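Long-range contacts in sorbitol dehydrogenase (Gluconobacter oxydans, PDB 5ITG), which probably oxidises D-sorbitol to L-sorbose with NADP as cofactor, as a member of the mannitol dehydrogenase family: residues V264-F269 with G285-W290; R124-T129 with K181-M186; V228-P233 with V256-H261. One frame throughout, in Å; residues are numbered along the deposited sequence.

Interaction 1. Residues V264-F269 with G285-W290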
loop_
_atom_site.group_PDB
_atom_site.type_symbol
_atom_site.label_atom_id
_atom_site.label_comp_id
_atom_site.label_asym_id
_atom_site.label_seq_id
_atom_site.Cartn_x
_atom_site.Cartn_y
_atom_site.Cartn_z
ATOM N N VAL A 264 -6.178 5.184 7.555
ATOM C CA VAL A 264 -7.602 5.246 7.830
ATOM C C VAL A 264 -7.929 3.857 8.349
ATOM O O VAL A 264 -7.637 2.859 7.699
ATOM C CB VAL A 264 -8.390 5.565 6.553
ATOM C CG1 VAL A 264 -9.881 5.537 6.839
ATOM C CG2 VAL A 264 -7.975 6.949 6.035
ATOM N N LEU A 265 -8.542 3.788 9.521
ATOM C CA LEU A 265 -8.810 2.492 10.125
ATOM C C LEU A 265 -10.214 2.350 10.690
ATOM O O LEU A 265 -10.693 3.231 11.402
ATOM C CB LEU A 265 -7.770 2.284 11.230
ATOM C CG LEU A 265 -7.716 1.046 12.120
ATOM C CD1 LEU A 265 -7.309 -0.168 11.304
ATOM C CD2 LEU A 265 -6.703 1.303 13.240
ATOM N N GLU A 266 -10.876 1.245 10.366
ATOM C CA GLU A 266 -12.212 1.001 10.893
ATOM C C GLU A 266 -12.045 0.705 12.381
ATOM O O GLU A 266 -11.176 -0.079 12.779
ATOM C CB GLU A 266 -12.873 -0.173 10.160
ATOM C CG GLU A 266 -13.379 0.215 8.767
ATOM C CD GLU A 266 -13.946 -0.953 7.970
ATOM O OE1 GLU A 266 -13.804 -2.120 8.398
ATOM O OE2 GLU A 266 -14.524 -0.694 6.893
ATOM N N ASP A 267 -12.868 1.348 13.200
ATOM C CA ASP A 267 -12.793 1.188 14.647
ATOM C C ASP A 267 -13.546 -0.052 15.108
ATOM O O ASP A 267 -14.618 0.047 15.705
ATOM C CB ASP A 267 -13.373 2.428 15.340
ATOM C CG ASP A 267 -12.804 2.638 16.734
ATOM O OD1 ASP A 267 -12.118 1.734 17.250
ATOM O OD2 ASP A 267 -13.042 3.708 17.316
ATOM N N GLN A 268 -12.982 -1.222 14.821
ATOM C CA GLN A 268 -13.595 -2.484 15.211
ATOM C C GLN A 268 -12.515 -3.324 15.881
ATOM O O GLN A 268 -11.824 -4.099 15.223
ATOM C CB GLN A 268 -14.132 -3.220 13.980
ATOM C CG GLN A 268 -14.870 -2.332 12.996
ATOM C CD GLN A 268 -15.235 -3.056 11.713
ATOM O OE1 GLN A 268 -14.457 -3.854 11.198
ATOM N NE2 GLN A 268 -16.416 -2.765 11.180
ATOM N N PHE A 269 -12.361 -3.152 17.191
ATOM C CA PHE A 269 -11.358 -3.900 17.930
ATOM C C PHE A 269 -11.995 -4.820 18.968
ATOM O O PHE A 269 -12.943 -4.445 19.655
ATOM C CB PHE A 269 -10.356 -2.928 18.561
ATOM C CG PHE A 269 -9.437 -2.289 17.549
ATOM C CD1 PHE A 269 -9.920 -1.330 16.659
ATOM C CD2 PHE A 269 -8.122 -2.731 17.405
ATOM C CE1 PHE A 269 -9.104 -0.830 15.634
ATOM C CE2 PHE A 269 -7.306 -2.239 16.386
ATOM C CZ PHE A 269 -7.798 -1.289 15.500
ATOM N N GLY A 285 -16.054 4.412 10.498
ATOM C CA GLY A 285 -16.978 3.298 10.610
ATOM C C GLY A 285 -16.866 2.390 9.394
ATOM O O GLY A 285 -17.018 1.169 9.497
ATOM N N ASP A 286 -16.576 2.983 8.239
ATOM C CA ASP A 286 -16.450 2.232 6.984
ATOM C C ASP A 286 -15.319 2.848 6.158
ATOM O O ASP A 286 -15.336 4.043 5.865
ATOM C CB ASP A 286 -17.767 2.315 6.201
ATOM C CG ASP A 286 -17.805 1.378 4.999
ATOM O OD1 ASP A 286 -16.752 1.154 4.365
ATOM O OD2 ASP A 286 -18.906 0.872 4.682
ATOM N N VAL A 287 -14.348 2.025 5.771
ATOM C CA VAL A 287 -13.195 2.487 5.004
ATOM C C VAL A 287 -13.476 2.765 3.522
ATOM O O VAL A 287 -12.692 3.443 2.853
ATOM C CB VAL A 287 -12.046 1.431 5.075
ATOM C CG1 VAL A 287 -12.359 0.260 4.142
ATOM C CG2 VAL A 287 -10.719 2.060 4.716
ATOM N N THR A 288 -14.593 2.256 3.019
ATOM C CA THR A 288 -14.917 2.374 1.604
ATOM C C THR A 288 -14.763 3.743 0.943
ATOM O O THR A 288 -14.102 3.858 -0.088
ATOM C CB THR A 288 -16.327 1.818 1.336
ATOM O OG1 THR A 288 -16.418 0.499 1.894
ATOM C CG2 THR A 288 -16.590 1.732 -0.166
ATOM N N ASP A 289 -15.349 4.782 1.525
ATOM C CA ASP A 289 -15.229 6.108 0.926
ATOM C C ASP A 289 -13.770 6.556 0.795
ATOM O O ASP A 289 -13.376 7.071 -0.253
ATOM C CB ASP A 289 -16.043 7.133 1.716
ATOM C CG ASP A 289 -17.539 6.890 1.608
ATOM O OD1 ASP A 289 -17.959 6.110 0.724
ATOM O OD2 ASP A 289 -18.300 7.483 2.397
ATOM N N TRP A 290 -12.961 6.341 1.827
ATOM C CA TRP A 290 -11.553 6.738 1.747
ATOM C C TRP A 290 -10.767 5.942 0.699
ATOM O O TRP A 290 -9.881 6.485 0.035
ATOM C CB TRP A 290 -10.882 6.627 3.121
ATOM C CG TRP A 290 -10.797 7.944 3.824
ATOM C CD1 TRP A 290 -11.428 8.306 4.982
ATOM C CD2 TRP A 290 -10.019 9.079 3.419
ATOM N NE1 TRP A 290 -11.088 9.595 5.323
ATOM C CE2 TRP A 290 -10.226 10.092 4.381
ATOM C CE3 TRP A 290 -9.167 9.336 2.337
ATOM C CZ2 TRP A 290 -9.608 11.345 4.294
ATOM C CZ3 TRP A 290 -8.552 10.589 2.250
ATOM C CH2 TRP A 290 -8.777 11.573 3.223
#

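Interaction 2. Residues R124-T129 with K181-M186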
loop_
_atom_site.group_PDB
_atom_site.type_symbol
_atom_site.label_atom_id
_atom_site.label_comp_id
_atom_site.label_asym_id
_atom_site.label_seq_id
_atom_site.Cartn_x
_atom_site.Cartn_y
_atom_site.Cartn_z
ATOM N N ARG A 124 -3.189 -7.658 22.487
ATOM C CA ARG A 124 -4.578 -7.450 22.092
ATOM C C ARG A 124 -4.787 -7.225 20.595
ATOM O O ARG A 124 -5.921 -7.177 20.108
ATOM C CB ARG A 124 -5.138 -6.283 22.898
ATOM C CG ARG A 124 -5.130 -6.553 24.399
ATOM C CD ARG A 124 -5.596 -5.348 25.197
ATOM N NE ARG A 124 -4.515 -4.422 25.509
ATOM C CZ ARG A 124 -4.700 -3.208 26.022
ATOM N NH1 ARG A 124 -5.928 -2.771 26.275
ATOM N NH2 ARG A 124 -3.657 -2.436 26.289
ATOM N N ILE A 125 -3.687 -7.088 19.865
ATOM C CA ILE A 125 -3.747 -6.897 18.424
ATOM C C ILE A 125 -2.662 -7.701 17.733
ATOM O O ILE A 125 -1.517 -7.729 18.174
ATOM C CB ILE A 125 -3.537 -5.419 18.021
ATOM C CG1 ILE A 125 -4.719 -4.567 18.496
ATOM C CG2 ILE A 125 -3.391 -5.315 16.497
ATOM C CD1 ILE A 125 -4.492 -3.075 18.313
ATOM N N VAL A 126 -3.036 -8.356 16.646
ATOM C CA VAL A 126 -2.093 -9.117 15.846
ATOM C C VAL A 126 -2.137 -8.488 14.453
ATOM O O VAL A 126 -3.115 -8.647 13.727
ATOM C CB VAL A 126 -2.495 -10.607 15.762
ATOM C CG1 VAL A 126 -1.547 -11.345 14.830
ATOM C CG2 VAL A 126 -2.462 -11.230 17.152
ATOM N N SER A 127 -1.094 -7.752 14.089
ATOM C CA SER A 127 -1.061 -7.097 12.785
ATOM C C SER A 127 -0.177 -7.847 11.805
ATOM O O SER A 127 0.538 -8.774 12.191
ATOM C CB SER A 127 -0.596 -5.639 12.932
ATOM O OG SER A 127 0.680 -5.540 13.541
HETATM N N MSE A 128 -0.230 -7.462 10.533
HETATM C CA MSE A 128 0.572 -8.142 9.528
HETATM C C MSE A 128 0.709 -7.395 8.201
HETATM O O MSE A 128 -0.169 -6.634 7.798
HETATM C CB MSE A 128 -0.039 -9.520 9.255
HETATM C CG MSE A 128 -1.446 -9.434 8.675
HETATM SE SE MSE A 128 -2.483 -11.059 8.844
HETATM C CE MSE A 128 -2.520 -11.134 10.785
ATOM N N THR A 129 1.843 -7.617 7.543
ATOM C CA THR A 129 2.130 -7.074 6.224
ATOM C C THR A 129 2.844 -8.262 5.593
ATOM O O THR A 129 4.049 -8.448 5.780
ATOM C CB THR A 129 3.064 -5.813 6.244
ATOM O OG1 THR A 129 4.175 -6.025 7.121
ATOM C CG2 THR A 129 2.283 -4.561 6.690
ATOM N N LYS A 181 -9.360 -13.912 26.005
ATOM C CA LYS A 181 -10.169 -13.167 25.043
ATOM C C LYS A 181 -9.566 -13.175 23.641
ATOM O O LYS A 181 -8.363 -13.375 23.474
ATOM C CB LYS A 181 -10.340 -11.724 25.522
ATOM C CG LYS A 181 -11.172 -11.599 26.787
ATOM C CD LYS A 181 -11.303 -10.163 27.252
ATOM C CE LYS A 181 -9.973 -9.600 27.716
ATOM N NZ LYS A 181 -10.142 -8.232 28.286
ATOM N N ALA A 182 -10.405 -12.969 22.631
ATOM C CA ALA A 182 -9.918 -12.940 21.253
ATOM C C ALA A 182 -9.181 -11.630 21.045
ATOM O O ALA A 182 -9.415 -10.661 21.762
ATOM C CB ALA A 182 -11.090 -13.039 20.270
ATOM N N PHE A 183 -8.267 -11.600 20.086
ATOM C CA PHE A 183 -7.565 -10.359 19.790
ATOM C C PHE A 183 -8.042 -9.834 18.442
ATOM O O PHE A 183 -8.826 -10.487 17.754
ATOM C CB PHE A 183 -6.035 -10.556 19.782
ATOM C CG PHE A 183 -5.562 -11.762 19.015
ATOM C CD1 PHE A 183 -5.835 -11.906 17.659
ATOM C CD2 PHE A 183 -4.805 -12.746 19.652
ATOM C CE1 PHE A 183 -5.363 -13.007 16.947
ATOM C CE2 PHE A 183 -4.331 -13.854 18.946
ATOM C CZ PHE A 183 -4.610 -13.983 17.595
ATOM N N THR A 184 -7.584 -8.641 18.082
ATOM C CA THR A 184 -7.950 -8.037 16.811
ATOM C C THR A 184 -6.951 -8.444 15.729
ATOM O O THR A 184 -5.741 -8.409 15.955
ATOM C CB THR A 184 -7.934 -6.497 16.914
ATOM O OG1 THR A 184 -8.942 -6.063 17.834
ATOM C CG2 THR A 184 -8.171 -5.863 15.543
ATOM N N VAL A 185 -7.451 -8.840 14.565
ATOM C CA VAL A 185 -6.571 -9.195 13.453
ATOM C C VAL A 185 -6.547 -7.943 12.574
ATOM O O VAL A 185 -7.546 -7.596 11.945
ATOM C CB VAL A 185 -7.115 -10.384 12.639
ATOM C CG1 VAL A 185 -6.225 -10.636 11.447
ATOM C CG2 VAL A 185 -7.189 -11.628 13.515
HETATM N N MSE A 186 -5.401 -7.273 12.541
HETATM C CA MSE A 186 -5.254 -6.028 11.798
HETATM C C MSE A 186 -4.298 -6.084 10.608
HETATM O O MSE A 186 -3.082 -5.988 10.760
HETATM C CB MSE A 186 -4.810 -4.931 12.768
HETATM C CG MSE A 186 -4.724 -3.521 12.189
HETATM SE SE MSE A 186 -4.382 -2.237 13.621
HETATM C CE MSE A 186 -2.481 -2.476 13.797
HETATM O O HOH W 1 -8.195 -5.414 20.279
#

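Interaction 3. Residues V228-P233 with V256-H261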
loop_
_atom_site.group_PDB
_atom_site.type_symbol
_atom_site.label_atom_id
_atom_site.label_comp_id
_atom_site.label_asym_id
_atom_site.label_seq_id
_atom_site.Cartn_x
_atom_site.Cartn_y
_atom_site.Cartn_z
ATOM N N VAL A 228 -4.067 2.205 3.885
ATOM C CA VAL A 228 -2.738 2.665 4.267
ATOM C C VAL A 228 -1.957 3.240 3.088
ATOM O O VAL A 228 -2.122 2.805 1.951
ATOM C CB VAL A 228 -1.929 1.509 4.881
ATOM C CG1 VAL A 228 -2.697 0.912 6.070
ATOM C CG2 VAL A 228 -1.669 0.432 3.822
ATOM N N ASP A 229 -1.113 4.230 3.366
ATOM C CA ASP A 229 -0.307 4.844 2.318
ATOM C C ASP A 229 1.148 4.916 2.820
ATOM O O ASP A 229 1.554 4.143 3.685
ATOM C CB ASP A 229 -0.847 6.245 1.990
ATOM C CG ASP A 229 -0.758 6.589 0.498
ATOM O OD1 ASP A 229 0.084 6.001 -0.215
ATOM O OD2 ASP A 229 -1.522 7.467 0.036
ATOM N N ARG A 230 1.920 5.823 2.249
ATOM C CA ARG A 230 3.328 6.069 2.577
ATOM C C ARG A 230 4.362 5.283 1.791
ATOM O O ARG A 230 4.661 4.119 2.081
ATOM C CB ARG A 230 3.631 5.920 4.072
ATOM C CG ARG A 230 5.006 6.517 4.382
ATOM C CD ARG A 230 5.312 6.689 5.857
ATOM N NE ARG A 230 5.924 7.995 6.081
ATOM C CZ ARG A 230 6.342 8.450 7.258
ATOM N NH1 ARG A 230 6.233 7.705 8.348
ATOM N NH2 ARG A 230 6.849 9.670 7.342
ATOM N N ILE A 231 4.916 5.952 0.792
ATOM C CA ILE A 231 5.933 5.355 -0.055
ATOM C C ILE A 231 7.172 5.098 0.787
ATOM O O ILE A 231 7.710 6.010 1.414
ATOM C CB ILE A 231 6.295 6.294 -1.218
ATOM C CG1 ILE A 231 5.024 6.686 -1.984
ATOM C CG2 ILE A 231 7.308 5.621 -2.136
ATOM C CD1 ILE A 231 4.216 5.516 -2.491
ATOM N N THR A 232 7.607 3.844 0.801
ATOM C CA THR A 232 8.776 3.417 1.557
ATOM C C THR A 232 9.514 2.460 0.625
ATOM O O THR A 232 9.287 1.253 0.659
ATOM C CB THR A 232 8.349 2.678 2.834
ATOM O OG1 THR A 232 7.390 3.481 3.535
ATOM C CG2 THR A 232 9.554 2.422 3.738
ATOM N N PRO A 233 10.401 3.002 -0.227
ATOM C CA PRO A 233 11.207 2.276 -1.218
ATOM C C PRO A 233 12.127 1.198 -0.662
ATOM O O PRO A 233 12.472 1.202 0.519
ATOM C CB PRO A 233 12.005 3.389 -1.904
ATOM C CG PRO A 233 11.164 4.617 -1.687
ATOM C CD PRO A 233 10.726 4.436 -0.254
ATOM N N VAL A 256 14.056 4.766 4.606
ATOM C CA VAL A 256 13.583 6.113 4.339
ATOM C C VAL A 256 12.160 6.071 3.781
ATOM O O VAL A 256 11.766 5.111 3.130
ATOM C CB VAL A 256 14.543 6.817 3.342
ATOM C CG1 VAL A 256 14.713 5.968 2.096
ATOM C CG2 VAL A 256 14.029 8.202 2.990
ATOM N N ALA A 257 11.390 7.111 4.063
ATOM C CA ALA A 257 10.014 7.187 3.587
ATOM C C ALA A 257 9.689 8.642 3.306
ATOM O O ALA A 257 10.395 9.536 3.775
ATOM C CB ALA A 257 9.061 6.635 4.643
ATOM N N GLU A 258 8.629 8.878 2.533
ATOM C CA GLU A 258 8.215 10.243 2.227
ATOM C C GLU A 258 7.636 10.804 3.520
ATOM O O GLU A 258 7.202 10.045 4.393
ATOM C CB GLU A 258 7.146 10.253 1.121
ATOM C CG GLU A 258 5.832 9.592 1.509
ATOM C CD GLU A 258 4.808 9.597 0.383
ATOM O OE1 GLU A 258 4.804 10.548 -0.430
ATOM O OE2 GLU A 258 3.990 8.654 0.321
ATOM N N ASP A 259 7.637 12.122 3.658
ATOM C CA ASP A 259 7.093 12.726 4.862
ATOM C C ASP A 259 5.591 12.462 4.961
ATOM O O ASP A 259 5.059 12.315 6.062
ATOM C CB ASP A 259 7.383 14.236 4.886
ATOM C CG ASP A 259 6.711 14.980 3.759
ATOM O OD1 ASP A 259 6.738 14.486 2.614
ATOM O OD2 ASP A 259 6.166 16.078 4.017
ATOM N N PHE A 260 4.914 12.388 3.816
ATOM C CA PHE A 260 3.471 12.125 3.799
ATOM C C PHE A 260 3.165 10.741 4.349
ATOM O O PHE A 260 3.904 9.791 4.108
ATOM C CB PHE A 260 2.905 12.191 2.378
ATOM C CG PHE A 260 1.448 11.801 2.295
ATOM C CD1 PHE A 260 0.444 12.754 2.462
ATOM C CD2 PHE A 260 1.080 10.467 2.100
ATOM C CE1 PHE A 260 -0.908 12.388 2.437
ATOM C CE2 PHE A 260 -0.274 10.091 2.074
ATOM C CZ PHE A 260 -1.265 11.055 2.244
ATOM N N HIS A 261 2.059 10.627 5.073
ATOM C CA HIS A 261 1.652 9.346 5.626
ATOM C C HIS A 261 0.180 9.414 5.975
ATOM O O HIS A 261 -0.328 10.463 6.381
ATOM C CB HIS A 261 2.500 8.995 6.858
ATOM C CG HIS A 261 2.475 10.032 7.938
ATOM N ND1 HIS A 261 1.529 10.042 8.942
ATOM C CD2 HIS A 261 3.286 11.090 8.178
ATOM C CE1 HIS A 261 1.762 11.056 9.756
ATOM N NE2 HIS A 261 2.822 11.708 9.314
HETATM O O HOH W 2 13.178 2.923 2.129
#

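Interaction 1. Residues V264-F269 with G285-W290
Glu266 carries its CG anti to its own carbonyl carbon (chi1 -76°) and is extended beyond it, which takes the carboxylate across to Val287, while Val264 holds CG1 anti to its backbone N and CG2 beside it, presenting both methyls to Trp290. Glu266 OE2 accepts from Val287 N at 2.9 Å, with 167° at the hydrogen, through the anti lone pair, the one turned away from OE1. OE1 is taken by the backbone N of Asn225. A second carboxylate lies close by: Asp286 OD1 is 3.8 Å from Glu266 OE2, a like-charge approach probably eased because OD1 itself accepts from Thr288 N (2.8 Å) and Thr288 OG1 (2.6 Å). The bond to Thr288 N is a capping bond at the turn leading into helix 288-312. Through Glu266 and Val264 the middle strand of the sheet 226-228, 263-266, 282-284 is joined to the start of that helix. An alanine in place of Glu266 would probably leave both Val287 N and Asn225 N without this carboxylate as acceptor and the turn less firmly tied to the strand. On the apolar side, Val264 CG2 makes a CH-pi contact 3.8 Å from the centroid of the five-membered ring of Trp290, 13° off the ring normal. Val264 CG1 touches Trp290 CD1 at 3.7 Å, and also reaches Val287 CG2 at 4.2 Å.

Interaction 2. Residues R124-T129 with K181-M186
Arg124 O takes two donors: Thr184 N at 3.0 Å and a water at 2.9 Å. The same water accepts from Thr184 OG1 at 2.6 Å, so backbone, hydroxyl and water form a small closed ring where the two strands begin to pair; Thr184 OG1 is also bonded to Ala270 N. From here the ladder runs on in the alternating manner of parallel strands. Val126 N donates to Thr184 O at 2.8 Å, and Val126 O accepts from Met186 N at 2.9 Å, so Val126 turns both of its backbone polar groups to the partner strand. The last rung, Met128 N to Met186 O, is longer at 3.2 Å and bent to 136° at the hydrogen. The short strand axes differ by 17° in direction.

Side chains alternate between the faces. Val126 CG2, set beside its backbone N, sits over the centre of the Phe183 ring, 3.3 Å from the centroid and almost on the normal: a tight CH-pi contact. Phe183 reaches that place because its CG stands between the backbone N and the carbonyl carbon (chi1 46°). Farther along this face selenomethionine Met128, bent at its last torsion, lays CE 3.8 Å from Val185 CG1. On the other face Ile125 and Thr184 lie side by side, and Ile125 CG2 packs on the CB of selenomethionine Met186.

This pairing belongs to the Rossmann sheet: strand 125-128 runs between the parallel strands 26-31 and 184-187, and the intervening chain crosses over through helices 149-156 and 164-177. Helix 164-177 covers Val126 and Phe183, helix 194-209 covers Met128 and Val185, and Phe31 of strand 26-31 packs against Val126 and Met128.

Interaction 3. Residues V228-P233 with V256-H261
Arg230 and His261 lie side by side and point the same way, with the guanidinium and imidazole planes 49° apart, the His261 ring being held by ND1 to Tyr44 OH. His261 CB rests over one face of the guanidinium, offset toward its rim, and Ala257 CB covers the opposite face. At the edge Arg230 grips Glu258 O side-on, with NE at 2.9 Å and NH2 at 3.0 Å, the oxygen lying near the guanidinium plane. Glu258 OE2 accepts from Ile231 N at 2.9 Å, nearly straight (177°) and from above the carboxylate plane, while Glu258 N donates to Ile231 O at 3.2 Å. Glu258 thus ties the loop before helix 237-247 to strand 255-258, which pairs in parallel with strand 82-87 of the mixed Rossmann-domain sheet. Asp229 meets Phe260 with CB at the ring edge and OD2 3.5 Å from CE2; the carboxylate and ring planes are 83° apart. Two acids come near each other, Asp229 OD1 being 4.8 Å from Glu258 OE2. Arg360 forms salt bridges with both, which probably offsets their repulsion; Arg230, its charge matched by Glu86, grips a backbone oxygen instead.

In the fold
The three contacts follow one another along the chain: interaction 2 closes before interaction 3 opens, and interaction 3 before interaction 1. Interactions 1 and 2 touch although their centres are about 16 Å apart, and the bridge is mainly Phe269, whose CA lies 3.2 Å from Thr184 OG1 and whose CE2 lies 3.5 Å from Ile125 CD1. Interactions 1 and 3, centres about 20 Å apart, adjoin only in sequence, strand 263-266 following strand 255-258. Interactions 2 and 3 reach the same mixed sheet without touching, their nearest atoms about 7 Å apart. The structure is substrate-free, and none of the contacts is tied here to a bound ligand; of the six segments, 285-290 is the one that enters a helix.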